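Local coordinates for protein esterase E25 (Uncultured bacterium, PDB 4Q05) that probably hydrolyses carboxylic ester bonds as a dimeric serine esterase of the bacterial hormone-sensitive lipase family, with an alpha/beta hydrolase fold, at residues A[64-74]-A[251-262]; A[234-245]-A[302-311]. All coordinates share one frame; numbering follows the deposited sequence.

Contact 1: A[64-74]-A[251-262]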
loop_
_atom_site.group_PDB
_atom_site.type_symbol
_atom_site.label_atom_id
_atom_site.label_comp_id
_atom_site.label_asym_id
_atom_site.label_seq_id
_atom_site.Cartn_x
_atom_site.Cartn_y
_atom_site.Cartn_z
ATOM N N PRO A 64 -0.229 7.799 -21.315
ATOM C CA PRO A 64 -0.319 6.433 -21.849
ATOM C C PRO A 64 -1.436 6.339 -22.884
ATOM O O PRO A 64 -2.448 7.030 -22.759
ATOM C CB PRO A 64 -0.639 5.589 -20.612
ATOM C CG PRO A 64 -0.051 6.388 -19.449
ATOM C CD PRO A 64 -0.296 7.838 -19.842
ATOM N N VAL A 65 -1.243 5.513 -23.906
ATOM C CA VAL A 65 -2.220 5.382 -24.983
ATOM C C VAL A 65 -2.793 3.965 -25.020
ATOM O O VAL A 65 -2.128 3.038 -25.476
ATOM C CB VAL A 65 -1.583 5.700 -26.349
ATOM C CG1 VAL A 65 -2.639 5.651 -27.443
ATOM C CG2 VAL A 65 -0.907 7.059 -26.314
ATOM N N PRO A 66 -4.031 3.792 -24.530
ATOM C CA PRO A 66 -4.598 2.445 -24.371
ATOM C C PRO A 66 -4.964 1.734 -25.673
ATOM O O PRO A 66 -5.330 0.555 -25.617
ATOM C CB PRO A 66 -5.855 2.688 -23.521
ATOM C CG PRO A 66 -5.596 4.005 -22.827
ATOM C CD PRO A 66 -4.844 4.813 -23.848
ATOM N N THR A 67 -4.867 2.419 -26.811
ATOM C CA THR A 67 -5.229 1.807 -28.094
ATOM C C THR A 67 -4.172 0.837 -28.638
ATOM O O THR A 67 -4.512 -0.145 -29.294
ATOM C CB THR A 67 -5.582 2.865 -29.179
ATOM O OG1 THR A 67 -4.458 3.724 -29.425
ATOM C CG2 THR A 67 -6.779 3.698 -28.747
ATOM N N ILE A 68 -2.899 1.110 -28.372
ATOM C CA ILE A 68 -1.836 0.192 -28.767
ATOM C C ILE A 68 -2.057 -1.206 -28.188
ATOM O O ILE A 68 -2.171 -2.192 -28.927
ATOM C CB ILE A 68 -0.464 0.684 -28.289
ATOM C CG1 ILE A 68 -0.201 2.101 -28.816
ATOM C CG2 ILE A 68 0.632 -0.309 -28.709
ATOM C CD1 ILE A 68 1.014 2.778 -28.209
ATOM N N ASN A 69 -2.109 -1.293 -26.860
ATOM C CA ASN A 69 -2.308 -2.587 -26.212
ATOM C C ASN A 69 -3.683 -3.169 -26.499
ATOM O O ASN A 69 -3.860 -4.385 -26.496
ATOM C CB ASN A 69 -2.009 -2.517 -24.709
ATOM C CG ASN A 69 -0.527 -2.663 -24.418
ATOM O OD1 ASN A 69 0.274 -2.851 -25.337
ATOM N ND2 ASN A 69 -0.155 -2.583 -23.149
ATOM N N LEU A 70 -4.641 -2.286 -26.772
ATOM C CA LEU A 70 -5.989 -2.690 -27.157
ATOM C C LEU A 70 -5.999 -3.352 -28.529
ATOM O O LEU A 70 -6.848 -4.195 -28.813
ATOM C CB LEU A 70 -6.915 -1.476 -27.191
ATOM C CG LEU A 70 -8.140 -1.516 -26.283
ATOM C CD1 LEU A 70 -7.711 -1.400 -24.829
ATOM C CD2 LEU A 70 -9.117 -0.398 -26.653
ATOM N N ASN A 71 -5.055 -2.958 -29.378
ATOM C CA ASN A 71 -4.998 -3.463 -30.742
ATOM C C ASN A 71 -3.963 -4.564 -30.946
ATOM O O ASN A 71 -3.925 -5.198 -32.004
ATOM C CB ASN A 71 -4.757 -2.322 -31.729
ATOM C CG ASN A 71 -5.946 -1.381 -31.833
ATOM O OD1 ASN A 71 -7.074 -1.729 -31.459
ATOM N ND2 ASN A 71 -5.700 -0.183 -32.350
ATOM N N LEU A 72 -3.130 -4.799 -29.933
ATOM C CA LEU A 72 -2.126 -5.855 -30.008
ATOM C C LEU A 72 -2.729 -7.153 -29.482
ATOM O O LEU A 72 -2.607 -7.491 -28.300
ATOM C CB LEU A 72 -0.869 -5.477 -29.225
ATOM C CG LEU A 72 0.332 -6.391 -29.460
ATOM C CD1 LEU A 72 0.594 -6.570 -30.952
ATOM C CD2 LEU A 72 1.559 -5.831 -28.756
ATOM N N VAL A 73 -3.406 -7.873 -30.366
ATOM C CA VAL A 73 -4.096 -9.077 -29.955
ATOM C C VAL A 73 -3.731 -10.206 -30.904
ATOM O O VAL A 73 -4.479 -10.517 -31.819
ATOM C CB VAL A 73 -5.623 -8.855 -29.902
ATOM C CG1 VAL A 73 -6.330 -10.110 -29.412
ATOM C CG2 VAL A 73 -5.946 -7.667 -28.992
ATOM N N PRO A 74 -2.557 -10.812 -30.683
ATOM C CA PRO A 74 -2.120 -11.962 -31.477
ATOM C C PRO A 74 -3.132 -13.092 -31.350
ATOM O O PRO A 74 -3.672 -13.336 -30.269
ATOM C CB PRO A 74 -0.800 -12.376 -30.810
ATOM C CG PRO A 74 -0.366 -11.178 -29.997
ATOM C CD PRO A 74 -1.628 -10.501 -29.580
ATOM N N GLY A 251 -5.099 3.236 -18.180
ATOM C CA GLY A 251 -4.590 4.443 -18.807
ATOM C C GLY A 251 -3.632 5.230 -17.921
ATOM O O GLY A 251 -3.106 6.264 -18.335
ATOM N N ILE A 252 -3.400 4.750 -16.701
ATOM C CA ILE A 252 -2.527 5.447 -15.756
ATOM C C ILE A 252 -1.214 4.701 -15.515
ATOM O O ILE A 252 -0.207 5.294 -15.143
ATOM C CB ILE A 252 -3.271 5.736 -14.423
ATOM C CG1 ILE A 252 -4.343 6.801 -14.667
ATOM C CG2 ILE A 252 -2.299 6.192 -13.332
ATOM C CD1 ILE A 252 -5.299 7.015 -13.511
ATOM N N ASP A 253 -1.224 3.393 -15.751
ATOM C CA ASP A 253 -0.004 2.616 -15.662
ATOM C C ASP A 253 0.704 2.739 -17.017
ATOM O O ASP A 253 0.229 2.217 -18.010
ATOM C CB ASP A 253 -0.346 1.156 -15.349
ATOM C CG ASP A 253 0.882 0.288 -15.183
ATOM O OD1 ASP A 253 1.739 0.259 -16.103
ATOM O OD2 ASP A 253 0.990 -0.359 -14.123
ATOM N N ARG A 254 1.836 3.428 -17.051
ATOM C CA ARG A 254 2.493 3.743 -18.324
ATOM C C ARG A 254 3.077 2.508 -18.996
ATOM O O ARG A 254 3.445 2.552 -20.170
ATOM C CB ARG A 254 3.595 4.776 -18.116
ATOM C CG ARG A 254 4.798 4.217 -17.372
ATOM C CD ARG A 254 5.667 5.300 -16.764
ATOM N NE ARG A 254 6.863 4.674 -16.220
ATOM C CZ ARG A 254 8.094 4.861 -16.683
ATOM N NH1 ARG A 254 8.307 5.712 -17.679
ATOM N NH2 ARG A 254 9.108 4.206 -16.131
ATOM N N ASN A 255 3.163 1.407 -18.254
ATOM C CA ASN A 255 3.775 0.204 -18.780
ATOM C C ASN A 255 2.779 -0.832 -19.277
ATOM O O ASN A 255 2.851 -1.245 -20.432
ATOM C CB ASN A 255 4.755 -0.392 -17.769
ATOM C CG ASN A 255 5.784 0.622 -17.309
ATOM O OD1 ASN A 255 6.023 0.800 -16.111
ATOM N ND2 ASN A 255 6.376 1.324 -18.263
ATOM N N LEU A 256 1.860 -1.259 -18.415
ATOM C CA LEU A 256 0.813 -2.181 -18.827
ATOM C C LEU A 256 -0.320 -1.446 -19.547
ATOM O O LEU A 256 -0.967 -2.004 -20.446
ATOM C CB LEU A 256 0.264 -2.947 -17.623
ATOM C CG LEU A 256 1.235 -3.910 -16.937
ATOM C CD1 LEU A 256 0.570 -4.604 -15.745
ATOM C CD2 LEU A 256 1.738 -4.932 -17.952
ATOM N N VAL A 257 -0.531 -0.193 -19.153
ATOM C CA VAL A 257 -1.587 0.671 -19.694
ATOM C C VAL A 257 -3.016 0.184 -19.438
ATOM O O VAL A 257 -3.825 0.907 -18.864
ATOM C CB VAL A 257 -1.427 0.948 -21.215
ATOM C CG1 VAL A 257 -2.436 1.979 -21.651
ATOM C CG2 VAL A 257 -0.023 1.436 -21.548
ATOM N N THR A 258 -3.333 -1.021 -19.897
ATOM C CA THR A 258 -4.678 -1.555 -19.761
ATOM C C THR A 258 -4.650 -3.078 -19.753
ATOM O O THR A 258 -3.748 -3.698 -20.315
ATOM C CB THR A 258 -5.606 -1.051 -20.897
ATOM O OG1 THR A 258 -6.935 -1.534 -20.691
ATOM C CG2 THR A 258 -5.114 -1.531 -22.258
ATOM N N TYR A 259 -5.636 -3.674 -19.097
ATOM C CA TYR A 259 -5.799 -5.111 -19.088
ATOM C C TYR A 259 -6.289 -5.579 -20.453
ATOM O O TYR A 259 -5.907 -6.651 -20.920
ATOM C CB TYR A 259 -6.826 -5.482 -18.031
ATOM C CG TYR A 259 -7.140 -6.954 -17.933
ATOM C CD1 TYR A 259 -6.426 -7.774 -17.072
ATOM C CD2 TYR A 259 -8.172 -7.518 -18.675
ATOM C CE1 TYR A 259 -6.719 -9.126 -16.962
ATOM C CE2 TYR A 259 -8.474 -8.868 -18.576
ATOM C CZ TYR A 259 -7.740 -9.666 -17.720
ATOM O OH TYR A 259 -8.028 -11.008 -17.602
ATOM N N ASP A 260 -7.131 -4.766 -21.087
ATOM C CA ASP A 260 -7.809 -5.158 -22.323
ATOM C C ASP A 260 -6.833 -5.262 -23.476
ATOM O O ASP A 260 -5.878 -4.504 -23.548
ATOM C CB ASP A 260 -8.898 -4.155 -22.706
ATOM C CG ASP A 260 -9.894 -3.902 -21.582
ATOM O OD1 ASP A 260 -10.172 -4.827 -20.780
ATOM O OD2 ASP A 260 -10.401 -2.763 -21.514
ATOM N N GLY A 261 -7.102 -6.188 -24.388
ATOM C CA GLY A 261 -6.239 -6.395 -25.532
ATOM C C GLY A 261 -5.113 -7.358 -25.198
ATOM O O GLY A 261 -5.347 -8.525 -24.865
ATOM N N PHE A 262 -3.886 -6.859 -25.281
ATOM C CA PHE A 262 -2.711 -7.704 -25.138
ATOM C C PHE A 262 -2.650 -8.485 -23.830
ATOM O O PHE A 262 -2.447 -9.706 -23.828
ATOM C CB PHE A 262 -1.426 -6.900 -25.312
ATOM C CG PHE A 262 -0.200 -7.735 -25.171
ATOM C CD1 PHE A 262 0.223 -8.541 -26.213
ATOM C CD2 PHE A 262 0.499 -7.768 -23.980
ATOM C CE1 PHE A 262 1.344 -9.342 -26.083
ATOM C CE2 PHE A 262 1.620 -8.570 -23.842
ATOM C CZ PHE A 262 2.042 -9.361 -24.905
HETATM O O HOH W 1 -3.995 7.385 -20.672
#
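Phe262 sets CD1 of its ring against the isobutyl end of Leu72, 3.9 Å from CG of Leu72, while Leu72 O lies at the ring edge, in its plane; the two side chains point the same way. The pair ties the N-terminal part of this alpha/beta hydrolase, at the end of the short helix 66-71, to the start of helix 262-271; Leu87 of helix 77-88 packs on both side chains, so two apolar residues suit the place. The backbones also meet here, where Phe262 N, in the first turn of its helix, donates to Asn69 O over 2.8 Å. Gly261 at the N-cap has to be glycine, since a side chain would run into Asn69 O and CA of Leu70; its own CA makes a CH...O contact with Asn69 O. The Asn69 amide reaches the other way, ND2 donating to Leu256 O at 2.9 Å. That acceptor lies in the plane of the amide, yet the donor stands above the Leu256 carbonyl plane, across from Thr258 N on the opposite face; Asn69 thereby adds a tie from helix 66-71 that probably helps to fix the loop's course. Val257 carries CG1 anti to its backbone N (chi1 -173°), which places the methyl 3.5 Å from CA of Pro66. Farther along, the Leu70 and Thr258 side chains cross at about a right angle, CD1 of Leu70 3.7 Å from CG2 of Thr258. Pro64 rests CG 3.3 Å from Gly251 O, while Trp37 of the second subunit packs on its ring. One water donates to both Pro64 O, at 2.6 Å, and Gly251 O.

Contact 2: A[234-245]-A[302-311]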
loop_
_atom_site.group_PDB
_atom_site.type_symbol
_atom_site.label_atom_id
_atom_site.label_comp_id
_atom_site.label_asym_id
_atom_site.label_seq_id
_atom_site.Cartn_x
_atom_site.Cartn_y
_atom_site.Cartn_z
ATOM N N THR A 234 5.021 -6.355 -7.858
ATOM C CA THR A 234 3.860 -6.211 -8.717
ATOM C C THR A 234 3.355 -7.568 -9.265
ATOM O O THR A 234 3.342 -7.807 -10.426
ATOM C CB THR A 234 4.100 -5.148 -9.809
ATOM O OG1 THR A 234 2.931 -4.951 -10.569
ATOM C CG2 THR A 234 5.228 -5.529 -10.710
ATOM N N PRO A 235 2.987 -8.481 -8.271
ATOM C CA PRO A 235 2.736 -9.838 -8.759
ATOM C C PRO A 235 1.481 -9.984 -9.602
ATOM O O PRO A 235 0.529 -9.298 -9.376
ATOM C CB PRO A 235 2.602 -10.643 -7.488
ATOM C CG PRO A 235 2.029 -9.730 -6.523
ATOM C CD PRO A 235 2.800 -8.530 -6.736
ATOM N N GLY A 236 1.519 -10.868 -10.577
ATOM C CA GLY A 236 0.358 -11.168 -11.368
ATOM C C GLY A 236 -0.441 -12.191 -10.606
ATOM O O GLY A 236 -0.590 -13.310 -11.040
ATOM N N ALA A 237 -0.893 -11.790 -9.429
ATOM C CA ALA A 237 -1.506 -12.722 -8.485
ATOM C C ALA A 237 -2.945 -13.087 -8.857
ATOM O O ALA A 237 -3.404 -14.196 -8.597
ATOM C CB ALA A 237 -1.446 -12.147 -7.067
ATOM N N ASP A 238 -3.659 -12.143 -9.455
ATOM C CA ASP A 238 -5.006 -12.408 -9.979
ATOM C C ASP A 238 -5.089 -11.874 -11.392
ATOM O O ASP A 238 -5.113 -10.660 -11.597
ATOM C CB ASP A 238 -6.068 -11.729 -9.106
ATOM C CG ASP A 238 -7.491 -12.021 -9.563
ATOM O OD1 ASP A 238 -7.677 -12.607 -10.658
ATOM O OD2 ASP A 238 -8.430 -11.651 -8.819
ATOM N N MET A 239 -5.120 -12.774 -12.374
ATOM C CA MET A 239 -5.109 -12.337 -13.770
ATOM C C MET A 239 -6.486 -12.320 -14.427
ATOM O O MET A 239 -6.589 -12.066 -15.619
ATOM C CB MET A 239 -4.128 -13.156 -14.606
ATOM C CG MET A 239 -2.685 -13.136 -14.070
ATOM S SD MET A 239 -2.081 -11.469 -13.663
ATOM C CE MET A 239 -2.329 -10.597 -15.215
ATOM N N SER A 240 -7.540 -12.606 -13.665
ATOM C CA SER A 240 -8.874 -12.241 -14.116
ATOM C C SER A 240 -8.908 -10.736 -13.997
ATOM O O SER A 240 -8.040 -10.151 -13.351
ATOM C CB SER A 240 -9.966 -12.872 -13.242
ATOM O OG SER A 240 -9.934 -12.352 -11.925
ATOM N N LYS A 241 -9.897 -10.093 -14.604
ATOM C CA LYS A 241 -9.979 -8.655 -14.494
ATOM C C LYS A 241 -10.697 -8.305 -13.199
ATOM O O LYS A 241 -11.774 -7.700 -13.191
ATOM C CB LYS A 241 -10.651 -8.024 -15.713
ATOM C CG LYS A 241 -10.260 -6.563 -15.887
ATOM C CD LYS A 241 -10.884 -5.937 -17.113
ATOM C CE LYS A 241 -10.528 -4.451 -17.190
ATOM N NZ LYS A 241 -11.182 -3.803 -18.363
ATOM N N THR A 242 -10.080 -8.712 -12.098
ATOM C CA THR A 242 -10.613 -8.440 -10.782
ATOM C C THR A 242 -9.550 -7.663 -10.033
ATOM O O THR A 242 -8.420 -8.126 -9.909
ATOM C CB THR A 242 -10.896 -9.741 -10.028
ATOM O OG1 THR A 242 -11.702 -10.601 -10.842
ATOM C CG2 THR A 242 -11.601 -9.454 -8.694
ATOM N N GLY A 243 -9.918 -6.479 -9.558
ATOM C CA GLY A 243 -8.997 -5.610 -8.856
ATOM C C GLY A 243 -9.247 -4.170 -9.257
ATOM O O GLY A 243 -9.198 -3.836 -10.441
ATOM N N ASP A 244 -9.545 -3.327 -8.271
ATOM C CA ASP A 244 -9.777 -1.905 -8.497
ATOM C C ASP A 244 -8.773 -1.298 -9.476
ATOM O O ASP A 244 -9.146 -0.557 -10.383
ATOM C CB ASP A 244 -9.694 -1.143 -7.169
ATOM C CG ASP A 244 -11.034 -1.053 -6.450
ATOM O OD1 ASP A 244 -12.031 -1.610 -6.949
ATOM O OD2 ASP A 244 -11.084 -0.416 -5.376
ATOM N N SER A 245 -7.494 -1.601 -9.280
ATOM C CA SER A 245 -6.459 -0.930 -10.056
ATOM C C SER A 245 -6.560 -1.227 -11.551
ATOM O O SER A 245 -6.169 -0.403 -12.375
ATOM C CB SER A 245 -5.055 -1.253 -9.518
ATOM O OG SER A 245 -4.776 -2.655 -9.530
ATOM N N ASP A 302 0.274 1.587 -10.439
ATOM C CA ASP A 302 0.413 0.212 -10.903
ATOM C C ASP A 302 -0.950 -0.375 -11.242
ATOM O O ASP A 302 -1.862 -0.346 -10.407
ATOM C CB ASP A 302 1.045 -0.609 -9.791
ATOM C CG ASP A 302 1.602 -1.948 -10.265
ATOM O OD1 ASP A 302 1.249 -2.431 -11.369
ATOM O OD2 ASP A 302 2.402 -2.518 -9.498
ATOM N N LEU A 303 -1.082 -0.914 -12.452
ATOM C CA LEU A 303 -2.293 -1.629 -12.845
ATOM C C LEU A 303 -2.497 -2.839 -11.940
ATOM O O LEU A 303 -3.628 -3.295 -11.763
ATOM C CB LEU A 303 -2.206 -2.101 -14.302
ATOM C CG LEU A 303 -3.537 -2.417 -14.985
ATOM C CD1 LEU A 303 -4.248 -1.112 -15.332
ATOM C CD2 LEU A 303 -3.343 -3.285 -16.251
ATOM N N LEU A 304 -1.401 -3.355 -11.377
ATOM C CA LEU A 304 -1.469 -4.511 -10.474
ATOM C C LEU A 304 -1.362 -4.123 -8.996
ATOM O O LEU A 304 -1.093 -4.972 -8.135
ATOM C CB LEU A 304 -0.387 -5.545 -10.799
ATOM C CG LEU A 304 -0.408 -6.066 -12.244
ATOM C CD1 LEU A 304 0.608 -7.191 -12.411
ATOM C CD2 LEU A 304 -1.799 -6.558 -12.589
ATOM N N LEU A 305 -1.574 -2.851 -8.703
ATOM C CA LEU A 305 -1.641 -2.413 -7.308
ATOM C C LEU A 305 -2.598 -3.305 -6.499
ATOM O O LEU A 305 -2.242 -3.788 -5.428
ATOM C CB LEU A 305 -2.079 -0.950 -7.236
ATOM C CG LEU A 305 -2.466 -0.420 -5.856
ATOM C CD1 LEU A 305 -1.291 -0.513 -4.882
ATOM C CD2 LEU A 305 -2.995 1.022 -5.953
ATOM N N SER A 306 -3.808 -3.524 -7.021
ATOM C CA SER A 306 -4.807 -4.340 -6.333
ATOM C C SER A 306 -4.310 -5.774 -6.155
ATOM O O SER A 306 -4.436 -6.361 -5.072
ATOM C CB SER A 306 -6.149 -4.335 -7.099
ATOM O OG SER A 306 -6.805 -3.087 -6.976
ATOM N N ALA A 307 -3.747 -6.349 -7.213
ATOM C CA ALA A 307 -3.235 -7.719 -7.120
ATOM C C ALA A 307 -2.228 -7.801 -5.982
ATOM O O ALA A 307 -2.163 -8.796 -5.244
ATOM C CB ALA A 307 -2.574 -8.154 -8.447
ATOM N N THR A 308 -1.445 -6.737 -5.836
ATOM C CA THR A 308 -0.373 -6.732 -4.859
ATOM C C THR A 308 -0.901 -6.630 -3.430
ATOM O O THR A 308 -0.544 -7.430 -2.557
ATOM C CB THR A 308 0.610 -5.573 -5.122
ATOM O OG1 THR A 308 1.090 -5.672 -6.474
ATOM C CG2 THR A 308 1.796 -5.643 -4.127
ATOM N N VAL A 309 -1.748 -5.643 -3.196
ATOM C CA VAL A 309 -2.201 -5.375 -1.840
ATOM C C VAL A 309 -3.197 -6.444 -1.401
ATOM O O VAL A 309 -3.283 -6.768 -0.220
ATOM C CB VAL A 309 -2.790 -3.954 -1.676
ATOM C CG1 VAL A 309 -1.757 -2.905 -2.103
ATOM C CG2 VAL A 309 -4.091 -3.787 -2.447
ATOM N N ARG A 310 -3.930 -6.999 -2.361
ATOM C CA ARG A 310 -4.820 -8.123 -2.076
ATOM C C ARG A 310 -3.982 -9.299 -1.639
ATOM O O ARG A 310 -4.349 -10.020 -0.722
ATOM C CB ARG A 310 -5.671 -8.495 -3.287
ATOM C CG ARG A 310 -6.811 -7.515 -3.563
ATOM C CD ARG A 310 -7.469 -7.828 -4.891
ATOM N NE ARG A 310 -8.075 -9.156 -4.873
ATOM C CZ ARG A 310 -8.380 -9.862 -5.956
ATOM N NH1 ARG A 310 -8.120 -9.384 -7.166
ATOM N NH2 ARG A 310 -8.923 -11.061 -5.828
ATOM N N THR A 311 -2.833 -9.489 -2.275
ATOM C CA THR A 311 -1.970 -10.600 -1.892
ATOM C C THR A 311 -1.346 -10.353 -0.517
ATOM O O THR A 311 -1.292 -11.250 0.316
ATOM C CB THR A 311 -0.863 -10.862 -2.930
ATOM O OG1 THR A 311 -1.453 -11.243 -4.185
ATOM C CG2 THR A 311 0.052 -11.968 -2.440
#
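The Arg310 guanidinium turns an edge, rather than a face, to Asp238: OD2 lies near the plane of the guanidinium and takes both NH1, at 2.8 Å, and NH2, at 3.1 Å. The carboxylate plane stands 66° from that of the guanidinium, and both nitrogens come to OD2 on its anti side. This buried salt bridge holds the loop that follows strand 229-235 of the alpha/beta hydrolase sheet against helix 305-317. On the other oxygen, Asp238 OD1 accepts from Ser240 N and Ser240 OG, the former closing an Asx turn. Replacing Asp238 with an alanine would probably leave Arg310 without this charge partner in a buried place and deprive both Ser240 donors of their acceptor, so that the loop could shift.

Where the loop runs into helix 244-248, two serines trade bonds, small enough to bring the backbones close. Ser306 N donates to Ser245 OG, and Ser245 N to Ser306 OG, each over 2.8 Å. With chi1 at 59°, Ser245 OG sits between its own backbone N and carbonyl carbon, from where it also donates to Leu303 O, above that carbonyl's plane. Ser306 OG has a further partner in Glu328 of the second subunit. Small residues also let the chains approach closely: Ala307 CB comes 3.4 Å from Pro235 O, and a side chain on Gly243 would clash with CB of Ser306.

Asp302, placed after strand 294-299 as the acid of the catalytic triad is in this fold, is joined to Thr234, which also bonds to His332 ND1. Thr234 OG1 donates over 2.7 Å to the syn lone pair of Asp302 OD2, while OD1 accepts Leu304 N in an Asx turn.

The segments alternate along the chain, 64-74, 234-245, 251-262 and 302-311, so the two contacts interlock, their centres 16 Å apart. Helix 244-248 bridges 234-245 and 251-262. Contact 2 is buried at the C-terminal ends of the neighbouring parallel strands 229-235 and 294-299, whereas contact 1 lies farther out, where the N-terminal region leans on the hydrolase core. They meet directly at two probable hydrogen bonds: Tyr259 OH to Met239 O and Leu303 N to Asp253 OD2, each 2.7 Å. The loop held by the N-terminal region thereby reaches the turn carrying Asp302, the probable triad acid; both contacts also touch the second subunit, so the dimer interface lies close to that turn.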